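Local coordinates for Asp/Glu-specific dipeptidyl-peptidase (Flavobacterium psychrophilum, PDB 5JXF), which removes dipeptides from the N-terminus of oligopeptides as a serine peptidase of family S46, with strict specificity for Asp or Glu at the P1 position, at residues P216-K221 against E622-K627; L267-D272 against M723-P728; A308-R313 against K347-S352; K591-S596 against I695-M700. All blocks are in the same frame, centred on the assembly; numbering follows the deposited sequence.

Contact 1 of 4, residues P216-K221 against E622-K627; sequences PSLIGK and EFDVPK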
loop_
_atom_site.group_PDB
_atom_site.type_symbol
_atom_site.label_atom_id
_atom_site.label_comp_id
_atom_site.label_asym_id
_atom_site.label_seq_id
_atom_site.Cartn_x
_atom_site.Cartn_y
_atom_site.Cartn_z
ATOM N N PRO A 216 -0.179 6.560 25.493
ATOM C CA PRO A 216 0.867 7.227 24.711
ATOM C C PRO A 216 0.410 7.477 23.283
ATOM O O PRO A 216 -0.439 6.749 22.761
ATOM C CB PRO A 216 2.038 6.231 24.768
ATOM C CG PRO A 216 1.415 4.932 25.098
ATOM C CD PRO A 216 0.284 5.268 26.033
ATOM N N SER A 217 0.936 8.533 22.673
ATOM C CA SER A 217 0.591 8.871 21.295
ATOM C C SER A 217 0.892 7.740 20.327
ATOM O O SER A 217 0.254 7.624 19.288
ATOM C CB SER A 217 1.342 10.123 20.845
ATOM O OG SER A 217 0.690 11.297 21.306
ATOM N N LEU A 218 1.877 6.910 20.656
ATOM C CA LEU A 218 2.230 5.827 19.745
ATOM C C LEU A 218 1.092 4.815 19.709
ATOM O O LEU A 218 0.887 4.159 18.705
ATOM C CB LEU A 218 3.560 5.179 20.136
ATOM C CG LEU A 218 4.777 6.048 19.775
ATOM C CD1 LEU A 218 6.015 5.570 20.516
ATOM C CD2 LEU A 218 5.029 6.113 18.248
ATOM N N ILE A 219 0.312 4.719 20.783
ATOM C CA ILE A 219 -0.922 3.933 20.707
ATOM C C ILE A 219 -2.088 4.818 20.258
ATOM O O ILE A 219 -2.865 4.416 19.390
ATOM C CB ILE A 219 -1.220 3.233 22.037
ATOM C CG1 ILE A 219 -0.045 2.298 22.378
ATOM C CG2 ILE A 219 -2.504 2.418 21.943
ATOM C CD1 ILE A 219 -0.165 1.639 23.737
ATOM N N GLY A 220 -2.179 6.032 20.815
ATOM C CA GLY A 220 -3.253 6.984 20.505
ATOM C C GLY A 220 -3.372 7.372 19.038
ATOM O O GLY A 220 -4.476 7.564 18.516
ATOM N N LYS A 221 -2.236 7.512 18.357
ATOM C CA LYS A 221 -2.265 7.747 16.920
ATOM C C LYS A 221 -1.195 6.908 16.214
ATOM O O LYS A 221 -0.422 7.411 15.400
ATOM C CB LYS A 221 -2.094 9.238 16.616
ATOM C CG LYS A 221 -1.017 9.943 17.419
ATOM C CD LYS A 221 -1.176 11.459 17.326
ATOM C CE LYS A 221 -1.283 11.914 15.879
ATOM N NZ LYS A 221 -1.091 13.380 15.725
ATOM N N GLU A 622 6.405 7.444 13.464
ATOM C CA GLU A 622 5.001 7.045 13.422
ATOM C C GLU A 622 4.730 5.631 13.946
ATOM O O GLU A 622 3.786 5.419 14.701
ATOM C CB GLU A 622 4.473 7.158 11.988
ATOM C CG GLU A 622 4.740 8.508 11.314
ATOM C CD GLU A 622 4.312 8.534 9.847
ATOM O OE1 GLU A 622 4.131 7.446 9.258
ATOM O OE2 GLU A 622 4.150 9.641 9.285
ATOM N N PHE A 623 5.543 4.655 13.550
ATOM C CA PHE A 623 5.195 3.267 13.848
ATOM C C PHE A 623 6.036 2.609 14.938
ATOM O O PHE A 623 6.074 1.380 15.017
ATOM C CB PHE A 623 5.291 2.404 12.586
ATOM C CG PHE A 623 4.338 2.799 11.495
ATOM C CD1 PHE A 623 3.035 2.317 11.479
ATOM C CD2 PHE A 623 4.746 3.640 10.476
ATOM C CE1 PHE A 623 2.147 2.670 10.459
ATOM C CE2 PHE A 623 3.867 3.999 9.448
ATOM C CZ PHE A 623 2.558 3.511 9.451
ATOM N N ASP A 624 6.703 3.394 15.776
ATOM C CA ASP A 624 7.331 2.817 16.969
ATOM C C ASP A 624 6.232 2.315 17.917
ATOM O O ASP A 624 5.112 2.813 17.885
ATOM C CB ASP A 624 8.233 3.847 17.656
ATOM C CG ASP A 624 9.103 3.245 18.745
ATOM O OD1 ASP A 624 9.169 2.000 18.869
ATOM O OD2 ASP A 624 9.749 4.032 19.466
ATOM N N VAL A 625 6.546 1.304 18.724
ATOM C CA VAL A 625 5.602 0.751 19.697
ATOM C C VAL A 625 6.203 0.885 21.087
ATOM O O VAL A 625 7.404 0.720 21.244
ATOM C CB VAL A 625 5.272 -0.743 19.412
ATOM C CG1 VAL A 625 4.347 -1.311 20.482
ATOM C CG2 VAL A 625 4.638 -0.906 18.045
ATOM N N PRO A 626 5.385 1.236 22.094
ATOM C CA PRO A 626 5.902 1.252 23.466
ATOM C C PRO A 626 6.430 -0.109 23.904
ATOM O O PRO A 626 6.020 -1.147 23.367
ATOM C CB PRO A 626 4.682 1.647 24.296
ATOM C CG PRO A 626 3.847 2.432 23.374
ATOM C CD PRO A 626 4.026 1.799 22.020
ATOM N N LYS A 627 7.321 -0.091 24.892
ATOM C CA LYS A 627 8.024 -1.294 25.315
ATOM C C LYS A 627 7.046 -2.241 26.009
ATOM O O LYS A 627 7.060 -3.448 25.754
ATOM C CB LYS A 627 9.205 -0.935 26.229
ATOM C CG LYS A 627 9.836 -2.116 26.953
ATOM C CD LYS A 627 10.256 -3.176 25.941
ATOM C CE LYS A 627 10.005 -4.585 26.422
ATOM N NZ LYS A 627 9.963 -5.609 25.307
#
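Leu218, on the short helix 217-220, lies against the loop residues Asp624 and Pro626, and these three bury most of the surface. Both methyls of Leu218 reach Asp624: CD2 comes to 3.3 Å from the backbone O of Asp624, while CD1 and CD2 each lie 4.0 Å from its CB. With CG of Leu218 anti to the carbonyl carbon (chi1 -75°), the branch extends along residues 622-624 and CB is left to meet Pro626, 3.9 Å from its CD. The proline ring fits against the start of the helix, its CG touching CG of Pro216 at 3.9 Å and CG1 of Ile219 at 4.0 Å. An alanine in place of Leu218 would keep the CB contact but would probably open a gap beside Asp624, leaving its backbone O and CB without the two methyls. Phe713 of helix 703-713 touches both Pro216 and Pro626, while the carboxylate of Glu622 turns to Thr226. The Ile219 side chain lies about 8 Å from that of Asp237, the probable charge-relay aspartate. No hydrogen bond joins the segments, so the fit between them rests on van der Waals contact: methyls on a carbonyl, proline on proline.

Contact 2 of 4, residues L267-D272 against M723-P728; sequences LPVSLD and MKLVHP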
loop_
_atom_site.group_PDB
_atom_site.type_symbol
_atom_site.label_atom_id
_atom_site.label_comp_id
_atom_site.label_asym_id
_atom_site.label_seq_id
_atom_site.Cartn_x
_atom_site.Cartn_y
_atom_site.Cartn_z
ATOM N N LEU A 267 -23.426 3.788 29.553
ATOM C CA LEU A 267 -23.392 2.628 28.683
ATOM C C LEU A 267 -22.625 1.525 29.357
ATOM O O LEU A 267 -21.475 1.724 29.768
ATOM C CB LEU A 267 -22.750 2.970 27.325
ATOM C CG LEU A 267 -23.366 4.148 26.571
ATOM C CD1 LEU A 267 -22.522 4.514 25.356
ATOM C CD2 LEU A 267 -24.762 3.812 26.146
ATOM N N PRO A 268 -23.260 0.358 29.508
ATOM C CA PRO A 268 -22.455 -0.793 29.918
ATOM C C PRO A 268 -21.504 -1.127 28.753
ATOM O O PRO A 268 -21.841 -0.803 27.610
ATOM C CB PRO A 268 -23.486 -1.900 30.135
ATOM C CG PRO A 268 -24.833 -1.225 30.108
ATOM C CD PRO A 268 -24.655 -0.012 29.244
ATOM N N VAL A 269 -20.354 -1.723 29.059
ATOM C CA VAL A 269 -19.340 -2.055 28.078
ATOM C C VAL A 269 -19.280 -3.563 27.883
ATOM O O VAL A 269 -19.051 -4.305 28.833
ATOM C CB VAL A 269 -17.941 -1.552 28.504
ATOM C CG1 VAL A 269 -16.913 -1.963 27.478
ATOM C CG2 VAL A 269 -17.948 -0.037 28.691
ATOM N N SER A 270 -19.494 -4.007 26.651
ATOM C CA SER A 270 -19.462 -5.430 26.323
ATOM C C SER A 270 -18.048 -6.039 26.302
ATOM O O SER A 270 -17.098 -5.376 25.900
ATOM C CB SER A 270 -20.118 -5.658 24.965
ATOM O OG SER A 270 -19.941 -7.001 24.556
ATOM N N LEU A 271 -17.919 -7.292 26.743
ATOM C CA LEU A 271 -16.645 -8.035 26.663
ATOM C C LEU A 271 -16.735 -9.208 25.697
ATOM O O LEU A 271 -15.816 -10.002 25.617
ATOM C CB LEU A 271 -16.222 -8.575 28.033
ATOM C CG LEU A 271 -15.690 -7.663 29.133
ATOM C CD1 LEU A 271 -15.746 -8.374 30.481
ATOM C CD2 LEU A 271 -14.290 -7.232 28.832
ATOM N N ASP A 272 -17.853 -9.316 24.984
ATOM C CA ASP A 272 -18.133 -10.449 24.116
ATOM C C ASP A 272 -17.808 -10.128 22.670
ATOM O O ASP A 272 -18.094 -10.925 21.784
ATOM C CB ASP A 272 -19.603 -10.874 24.224
ATOM C CG ASP A 272 -19.911 -11.596 25.533
ATOM O OD1 ASP A 272 -19.004 -11.682 26.400
ATOM O OD2 ASP A 272 -21.063 -12.069 25.695
ATOM N N MET A 723 -16.909 0.775 35.722
ATOM C CA MET A 723 -17.808 0.490 34.606
ATOM C C MET A 723 -18.695 -0.716 34.895
ATOM O O MET A 723 -18.487 -1.433 35.859
ATOM C CB MET A 723 -17.018 0.262 33.324
ATOM C CG MET A 723 -16.021 1.366 32.988
ATOM S SD MET A 723 -14.930 0.806 31.663
ATOM C CE MET A 723 -13.477 1.798 31.987
ATOM N N LYS A 724 -19.708 -0.920 34.071
ATOM C CA LYS A 724 -20.479 -2.144 34.141
ATOM C C LYS A 724 -20.120 -3.025 32.934
ATOM O O LYS A 724 -20.582 -2.791 31.827
ATOM C CB LYS A 724 -21.972 -1.844 34.179
ATOM C CG LYS A 724 -22.845 -3.093 34.123
ATOM C CD LYS A 724 -24.311 -2.721 34.229
ATOM C CE LYS A 724 -25.204 -3.943 34.326
ATOM N NZ LYS A 724 -26.622 -3.532 34.508
ATOM N N LEU A 725 -19.268 -4.021 33.165
ATOM C CA LEU A 725 -18.834 -4.949 32.126
ATOM C C LEU A 725 -19.886 -6.025 31.942
ATOM O O LEU A 725 -20.323 -6.622 32.915
ATOM C CB LEU A 725 -17.488 -5.561 32.508
ATOM C CG LEU A 725 -16.402 -4.523 32.802
ATOM C CD1 LEU A 725 -15.084 -5.206 33.093
ATOM C CD2 LEU A 725 -16.250 -3.543 31.628
ATOM N N VAL A 726 -20.332 -6.250 30.714
ATOM C CA VAL A 726 -21.413 -7.215 30.484
ATOM C C VAL A 726 -21.083 -8.228 29.382
ATOM O O VAL A 726 -20.174 -8.011 28.575
ATOM C CB VAL A 726 -22.728 -6.511 30.112
ATOM C CG1 VAL A 726 -23.272 -5.734 31.316
ATOM C CG2 VAL A 726 -22.531 -5.576 28.913
ATOM N N HIS A 727 -21.852 -9.316 29.348
ATOM C CA HIS A 727 -21.671 -10.402 28.378
ATOM C C HIS A 727 -22.940 -10.713 27.582
ATOM O O HIS A 727 -23.566 -11.744 27.802
ATOM C CB HIS A 727 -21.233 -11.678 29.086
ATOM C CG HIS A 727 -19.932 -11.556 29.811
ATOM N ND1 HIS A 727 -18.716 -11.767 29.197
ATOM C CD2 HIS A 727 -19.657 -11.291 31.110
ATOM C CE1 HIS A 727 -17.747 -11.615 30.080
ATOM N NE2 HIS A 727 -18.290 -11.325 31.249
ATOM N N PRO A 728 -23.304 -9.842 26.633
ATOM C CA PRO A 728 -24.543 -9.982 25.856
ATOM C C PRO A 728 -24.605 -11.190 24.927
ATOM O O PRO A 728 -25.688 -11.528 24.461
ATOM C CB PRO A 728 -24.577 -8.696 25.025
ATOM C CG PRO A 728 -23.169 -8.300 24.908
ATOM C CD PRO A 728 -22.534 -8.662 26.214
HETATM O O HOH W 1 -20.006 0.992 31.771
#
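The carboxylate of Asp272 holds the end of segment 723-728: its OD1 accepts from ND1 of His727 at 2.8 Å, and its OD2 from the backbone N of Lys729. The histidine bond meets OD1 on the syn side, and OD1 lies close to the imidazole plane, although carboxylate and ring are turned 42° from each other. In His727, chi1 (-61°) swings the ring toward Asp272 and chi2 (-87°) turns ND1 onto OD1, while CE1 lies 3.8 Å from CD1 of Leu271. This pair closes one end of a two-stranded parallel sheet, in which Val269 is bridged to Leu725 and Ser270 to Val726, tying the segment near the C-terminus to residues far back in the chain. Its backbone bonds run from Val269 N to Lys724 O, from Val726 N to Val269 O and from Leu271 N to Val726 O, all 3.0 Å long. Val269 and Leu725 share one face, with CB of the valine 4.1 Å from CD2 of the leucine, and Val269 also touches Met703 and Leu707 of helix 703-713. Ser270 points to the other face, where its OG, 3.5 Å from CG of Pro728, accepts from Asp272 N in an ST turn. Near the start of the pairing a water donates to Leu267 O and accepts from Lys724 N.

Contact 3 of 4, residues A308-R313 against K347-S352; sequences AKIEIR and KWIGES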
loop_
_atom_site.group_PDB
_atom_site.type_symbol
_atom_site.label_atom_id
_atom_site.label_comp_id
_atom_site.label_asym_id
_atom_site.label_seq_id
_atom_site.Cartn_x
_atom_site.Cartn_y
_atom_site.Cartn_z
ATOM N N ALA A 308 -6.236 23.687 -4.719
ATOM C CA ALA A 308 -5.622 24.867 -4.117
ATOM C C ALA A 308 -5.236 24.624 -2.651
ATOM O O ALA A 308 -4.060 24.717 -2.287
ATOM C CB ALA A 308 -6.564 26.072 -4.229
ATOM N N LYS A 309 -6.233 24.297 -1.828
ATOM C CA LYS A 309 -6.041 24.072 -0.393
ATOM C C LYS A 309 -5.090 22.908 -0.095
ATOM O O LYS A 309 -4.322 22.954 0.867
ATOM C CB LYS A 309 -7.392 23.823 0.280
ATOM C CG LYS A 309 -8.292 25.048 0.324
ATOM C CD LYS A 309 -9.465 24.834 1.261
ATOM C CE LYS A 309 -10.423 23.791 0.711
ATOM N NZ LYS A 309 -11.644 23.655 1.567
ATOM N N ILE A 310 -5.148 21.867 -0.914
ATOM C CA ILE A 310 -4.217 20.756 -0.788
ATOM C C ILE A 310 -2.760 21.213 -0.972
ATOM O O ILE A 310 -1.899 20.958 -0.117
ATOM C CB ILE A 310 -4.555 19.648 -1.802
ATOM C CG1 ILE A 310 -5.814 18.907 -1.338
ATOM C CG2 ILE A 310 -3.386 18.684 -1.954
ATOM C CD1 ILE A 310 -6.471 18.078 -2.421
ATOM N N GLU A 311 -2.494 21.909 -2.069
ATOM C CA GLU A 311 -1.143 22.401 -2.350
ATOM C C GLU A 311 -0.637 23.330 -1.249
ATOM O O GLU A 311 0.526 23.258 -0.850
ATOM C CB GLU A 311 -1.100 23.124 -3.702
ATOM C CG GLU A 311 -0.199 22.456 -4.721
ATOM C CD GLU A 311 -0.024 23.286 -5.989
ATOM O OE1 GLU A 311 0.783 24.241 -5.974
ATOM O OE2 GLU A 311 -0.687 22.982 -7.005
ATOM N N ILE A 312 -1.519 24.191 -0.746
ATOM C CA ILE A 312 -1.131 25.121 0.310
ATOM C C ILE A 312 -0.772 24.398 1.603
ATOM O O ILE A 312 0.273 24.671 2.182
ATOM C CB ILE A 312 -2.232 26.147 0.606
ATOM C CG1 ILE A 312 -2.478 27.019 -0.617
ATOM C CG2 ILE A 312 -1.842 27.027 1.793
ATOM C CD1 ILE A 312 -3.576 28.024 -0.379
ATOM N N ARG A 313 -1.622 23.482 2.058
ATOM C CA ARG A 313 -1.356 22.760 3.307
ATOM C C ARG A 313 -0.126 21.843 3.198
ATOM O O ARG A 313 0.616 21.661 4.165
ATOM C CB ARG A 313 -2.581 21.940 3.732
ATOM C CG ARG A 313 -3.735 22.809 4.245
ATOM C CD ARG A 313 -4.908 22.005 4.789
ATOM N NE ARG A 313 -5.960 22.899 5.277
ATOM C CZ ARG A 313 -6.640 22.720 6.408
ATOM N NH1 ARG A 313 -6.386 21.661 7.175
ATOM N NH2 ARG A 313 -7.584 23.592 6.766
ATOM N N LYS A 347 -7.584 14.327 3.980
ATOM C CA LYS A 347 -8.995 14.069 3.685
ATOM C C LYS A 347 -9.321 14.518 2.268
ATOM O O LYS A 347 -9.983 13.806 1.500
ATOM C CB LYS A 347 -9.951 14.784 4.684
ATOM C CG LYS A 347 -11.414 14.463 4.412
ATOM C CD LYS A 347 -12.373 15.513 4.977
ATOM C CE LYS A 347 -13.802 15.274 4.505
ATOM N NZ LYS A 347 -14.766 16.109 5.262
ATOM N N TRP A 348 -8.848 15.713 1.933
ATOM C CA TRP A 348 -9.202 16.349 0.677
ATOM C C TRP A 348 -8.589 15.588 -0.507
ATOM O O TRP A 348 -9.198 15.493 -1.574
ATOM C CB TRP A 348 -8.769 17.816 0.694
ATOM C CG TRP A 348 -9.633 18.658 1.645
ATOM C CD1 TRP A 348 -10.914 18.398 2.024
ATOM C CD2 TRP A 348 -9.255 19.867 2.318
ATOM N NE1 TRP A 348 -11.360 19.367 2.889
ATOM C CE2 TRP A 348 -10.362 20.282 3.084
ATOM C CE3 TRP A 348 -8.087 20.635 2.348
ATOM C CZ2 TRP A 348 -10.338 21.431 3.868
ATOM C CZ3 TRP A 348 -8.068 21.776 3.125
ATOM C CH2 TRP A 348 -9.185 22.164 3.871
ATOM N N ILE A 349 -7.401 15.032 -0.303
ATOM C CA ILE A 349 -6.787 14.174 -1.322
ATOM C C ILE A 349 -7.729 13.000 -1.617
ATOM O O ILE A 349 -8.156 12.817 -2.761
ATOM C CB ILE A 349 -5.392 13.701 -0.871
ATOM C CG1 ILE A 349 -4.441 14.902 -0.846
ATOM C CG2 ILE A 349 -4.853 12.550 -1.752
ATOM C CD1 ILE A 349 -3.112 14.642 -0.180
ATOM N N GLY A 350 -8.115 12.269 -0.569
ATOM C CA GLY A 350 -9.042 11.157 -0.703
ATOM C C GLY A 350 -10.395 11.526 -1.272
ATOM O O GLY A 350 -10.964 10.795 -2.080
ATOM N N GLU A 351 -10.916 12.668 -0.839
ATOM C CA GLU A 351 -12.224 13.106 -1.276
ATOM C C GLU A 351 -12.223 13.402 -2.774
ATOM O O GLU A 351 -13.105 12.950 -3.503
ATOM C CB GLU A 351 -12.658 14.339 -0.482
ATOM C CG GLU A 351 -13.958 14.930 -0.954
ATOM C CD GLU A 351 -14.389 16.143 -0.119
ATOM O OE1 GLU A 351 -13.759 17.227 -0.243
ATOM O OE2 GLU A 351 -15.339 15.986 0.685
ATOM N N SER A 352 -11.230 14.161 -3.229
ATOM C CA SER A 352 -11.094 14.439 -4.654
ATOM C C SER A 352 -10.850 13.141 -5.432
ATOM O O SER A 352 -11.370 12.967 -6.539
ATOM C CB SER A 352 -9.958 15.438 -4.911
ATOM O OG SER A 352 -10.245 16.697 -4.319
#
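The indole of Trp348 carries the end of Lys309 over one face of its six-membered ring and meets Arg313 obliquely from the other side of its plane, at CZ3 and CH2. NZ of Lys309 stands 3.9 Å from the ring centroid, 29° off the normal, in a cation-pi contact; CE, at the same distance but closer to the normal, adds a CH-pi contact. The lysine chain bends at chi3 (-68°), which lays CE and NZ over the ring beyond CD. The guanidinium of Arg313 is steeply inclined to the indole, the planes 71° apart, and takes CH2 of Trp348 over one of its own faces; its NE is 3.2 Å from Trp348 CZ3. This leaves its N-H groups directed to other acceptors: NE pairs with Glu410 of helix 386-415 and NH1 bonds to Val341 O. Ile310 packs beside the base of the tryptophan, CG1 lying 3.7 Å from Trp348 CB, and its CG2 touches CG1 of Ile349 at 4.1 Å. The segments belong to successive long helices, 295-325 and 328-357, that run roughly antiparallel as a hairpin, with local axes 9.9 Å apart. Ser352 N and OG reach Trp348 O from opposite faces of its plane, and OG also hydrogen-bonds to Asn306 ND2 on helix 295-325. Two cationic side chains thus meet the electron-rich indole, while Glu410, which also touches Lys309, probably offsets some of their charge; between these segments the helices meet through cation-pi, CH-pi and aliphatic contacts, and the nearby polar tie is made by Asn306 to Ser352 and Glu351.

Contact 4 of 4, residues K591-S596 against I695-M700; sequences KVKGYS and ICRNVM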
loop_
_atom_site.group_PDB
_atom_site.type_symbol
_atom_site.label_atom_id
_atom_site.label_comp_id
_atom_site.label_asym_id
_atom_site.label_seq_id
_atom_site.Cartn_x
_atom_site.Cartn_y
_atom_site.Cartn_z
ATOM N N LYS A 591 -23.879 -2.452 10.054
ATOM C CA LYS A 591 -23.318 -3.696 10.536
ATOM C C LYS A 591 -21.807 -3.763 10.340
ATOM O O LYS A 591 -21.249 -3.089 9.480
ATOM C CB LYS A 591 -24.001 -4.874 9.833
ATOM C CG LYS A 591 -23.787 -4.859 8.333
ATOM C CD LYS A 591 -24.865 -5.624 7.595
ATOM C CE LYS A 591 -24.768 -7.110 7.839
ATOM N NZ LYS A 591 -25.966 -7.829 7.337
ATOM N N VAL A 592 -21.160 -4.574 11.170
ATOM C CA VAL A 592 -19.759 -4.890 11.008
ATOM C C VAL A 592 -19.578 -5.594 9.641
ATOM O O VAL A 592 -20.124 -6.670 9.404
ATOM C CB VAL A 592 -19.254 -5.778 12.173
ATOM C CG1 VAL A 592 -17.802 -6.132 11.978
ATOM C CG2 VAL A 592 -19.461 -5.080 13.527
ATOM N N LYS A 593 -18.843 -4.957 8.735
ATOM C CA LYS A 593 -18.738 -5.436 7.365
ATOM C C LYS A 593 -17.440 -4.962 6.726
ATOM O O LYS A 593 -17.148 -3.765 6.737
ATOM C CB LYS A 593 -19.923 -4.945 6.521
ATOM C CG LYS A 593 -20.131 -5.720 5.215
ATOM C CD LYS A 593 -20.218 -7.198 5.555
ATOM C CE LYS A 593 -21.049 -7.990 4.589
ATOM N NZ LYS A 593 -21.435 -9.271 5.257
ATOM N N GLY A 594 -16.679 -5.883 6.142
ATOM C CA GLY A 594 -15.504 -5.500 5.372
ATOM C C GLY A 594 -15.881 -4.873 4.046
ATOM O O GLY A 594 -17.043 -4.518 3.825
ATOM N N TYR A 595 -14.895 -4.742 3.149
ATOM C CA TYR A 595 -15.140 -4.246 1.792
ATOM C C TYR A 595 -13.972 -4.545 0.837
ATOM O O TYR A 595 -12.916 -5.017 1.257
ATOM C CB TYR A 595 -15.407 -2.743 1.805
ATOM C CG TYR A 595 -14.179 -1.894 2.077
ATOM C CD1 TYR A 595 -13.619 -1.820 3.349
ATOM C CD2 TYR A 595 -13.594 -1.144 1.069
ATOM C CE1 TYR A 595 -12.494 -1.026 3.601
ATOM C CE2 TYR A 595 -12.480 -0.351 1.315
ATOM C CZ TYR A 595 -11.944 -0.298 2.587
ATOM O OH TYR A 595 -10.834 0.486 2.806
ATOM N N SER A 596 -14.188 -4.252 -0.444
ATOM C CA SER A 596 -13.195 -4.483 -1.492
ATOM C C SER A 596 -12.772 -3.187 -2.169
ATOM O O SER A 596 -13.534 -2.593 -2.932
ATOM C CB SER A 596 -13.737 -5.439 -2.540
ATOM O OG SER A 596 -12.825 -5.508 -3.630
ATOM N N ILE A 695 -18.330 0.739 -0.405
ATOM C CA ILE A 695 -16.982 1.107 0.036
ATOM C C ILE A 695 -16.906 2.157 1.172
ATOM O O ILE A 695 -15.819 2.513 1.620
ATOM C CB ILE A 695 -16.138 1.628 -1.159
ATOM C CG1 ILE A 695 -16.794 2.858 -1.804
ATOM C CG2 ILE A 695 -15.845 0.488 -2.208
ATOM C CD1 ILE A 695 -15.949 3.472 -2.975
ATOM N N CYS A 696 -18.037 2.665 1.640
ATOM C CA CYS A 696 -17.991 3.595 2.763
ATOM C C CYS A 696 -18.091 2.837 4.069
ATOM O O CYS A 696 -19.043 2.107 4.299
ATOM C CB CYS A 696 -19.099 4.646 2.646
ATOM S SG CYS A 696 -18.748 5.763 1.266
ATOM N N ARG A 697 -17.071 2.970 4.902
ATOM C CA ARG A 697 -17.068 2.302 6.186
ATOM C C ARG A 697 -16.579 3.250 7.261
ATOM O O ARG A 697 -15.753 4.122 7.007
ATOM C CB ARG A 697 -16.166 1.045 6.175
ATOM C CG ARG A 697 -16.546 -0.032 5.187
ATOM C CD ARG A 697 -17.809 -0.789 5.597
ATOM N NE ARG A 697 -18.101 -1.908 4.693
ATOM C CZ ARG A 697 -18.773 -1.783 3.551
ATOM N NH1 ARG A 697 -19.220 -0.585 3.156
ATOM N NH2 ARG A 697 -18.990 -2.850 2.792
ATOM N N ASN A 698 -17.060 3.062 8.486
ATOM C CA ASN A 698 -16.497 3.826 9.581
ATOM C C ASN A 698 -15.534 2.936 10.347
ATOM O O ASN A 698 -15.683 1.713 10.336
ATOM C CB ASN A 698 -17.607 4.396 10.490
ATOM C CG ASN A 698 -18.271 3.329 11.371
ATOM O OD1 ASN A 698 -18.825 2.334 10.877
ATOM N ND2 ASN A 698 -18.212 3.538 12.684
ATOM N N VAL A 699 -14.534 3.542 10.978
ATOM C CA VAL A 699 -13.544 2.793 11.744
ATOM C C VAL A 699 -13.719 3.043 13.237
ATOM O O VAL A 699 -13.800 4.198 13.677
ATOM C CB VAL A 699 -12.119 3.163 11.320
ATOM C CG1 VAL A 699 -11.084 2.115 11.823
ATOM C CG2 VAL A 699 -12.064 3.258 9.800
ATOM N N MET A 700 -13.760 1.948 13.997
ATOM C CA MET A 700 -14.003 1.940 15.445
ATOM C C MET A 700 -12.914 1.240 16.220
ATOM O O MET A 700 -12.397 0.200 15.792
ATOM C CB MET A 700 -15.341 1.259 15.750
ATOM C CG MET A 700 -16.578 2.070 15.376
ATOM S SD MET A 700 -17.983 1.073 14.793
ATOM C CE MET A 700 -17.300 0.417 13.253
#
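A side chain gripping backbone carbonyls joins the turn before strand 595-598 to the entry of strand 698-702, two strands of one antiparallel sheet that are not neighbours in it. Arg697 makes the link: its NE divides its hydrogen between Lys593 O and Gly594 O, both 2.9 Å away, in bent bonds (136° and 133° at the hydrogen) that come from above both carbonyl planes. NH2 closes on Gly594 O at 2.8 Å, so two nitrogens hold that oxygen side-on. A bend at chi2 (-73°) folds the arginine chain toward these oxygens, and NH1 turns back to Cys696 O and Pro693 O. Tyr595 passes the arginine in the opposite direction, its CB over one guanidinium face, 3.7 Å from NH2, and its ring CD1 3.9 Å from Arg697 CG; its hydroxyl bonds to Glu683. Ile695 adds a looser apolar touch, CG2 to Tyr595 CD2 at 4.3 Å. A leucine in place of Arg697 would probably leave the carbonyls of Lys593 and Gly594 without these donors and the turn less firmly fixed. A buried cation shared among four carbonyls thus lies close to Arg680, the probable specificity residue, about 7 Å between side chains.

All four contacts are partly buried, but their depths differ: contact 3 lies nearest the chain centre (about 16 Å, centre to centre), then contact 4 (20 Å), contact 1 (23 Å) and contact 2 (28 Å). Contact 2, away from the annotated sites, is the only one built on paired backbone strands. Contacts 3 and 4 come within about 9 Å of each other by nearest atoms; both feature arginines, which meet an indole between helices in contact 3 and backbone carbonyls beside the sheet in contact 4. Contact 1 has no hydrogen bond across its segments and rests on van der Waals contacts. Helix 703-713 touches both contact 1 and contact 2.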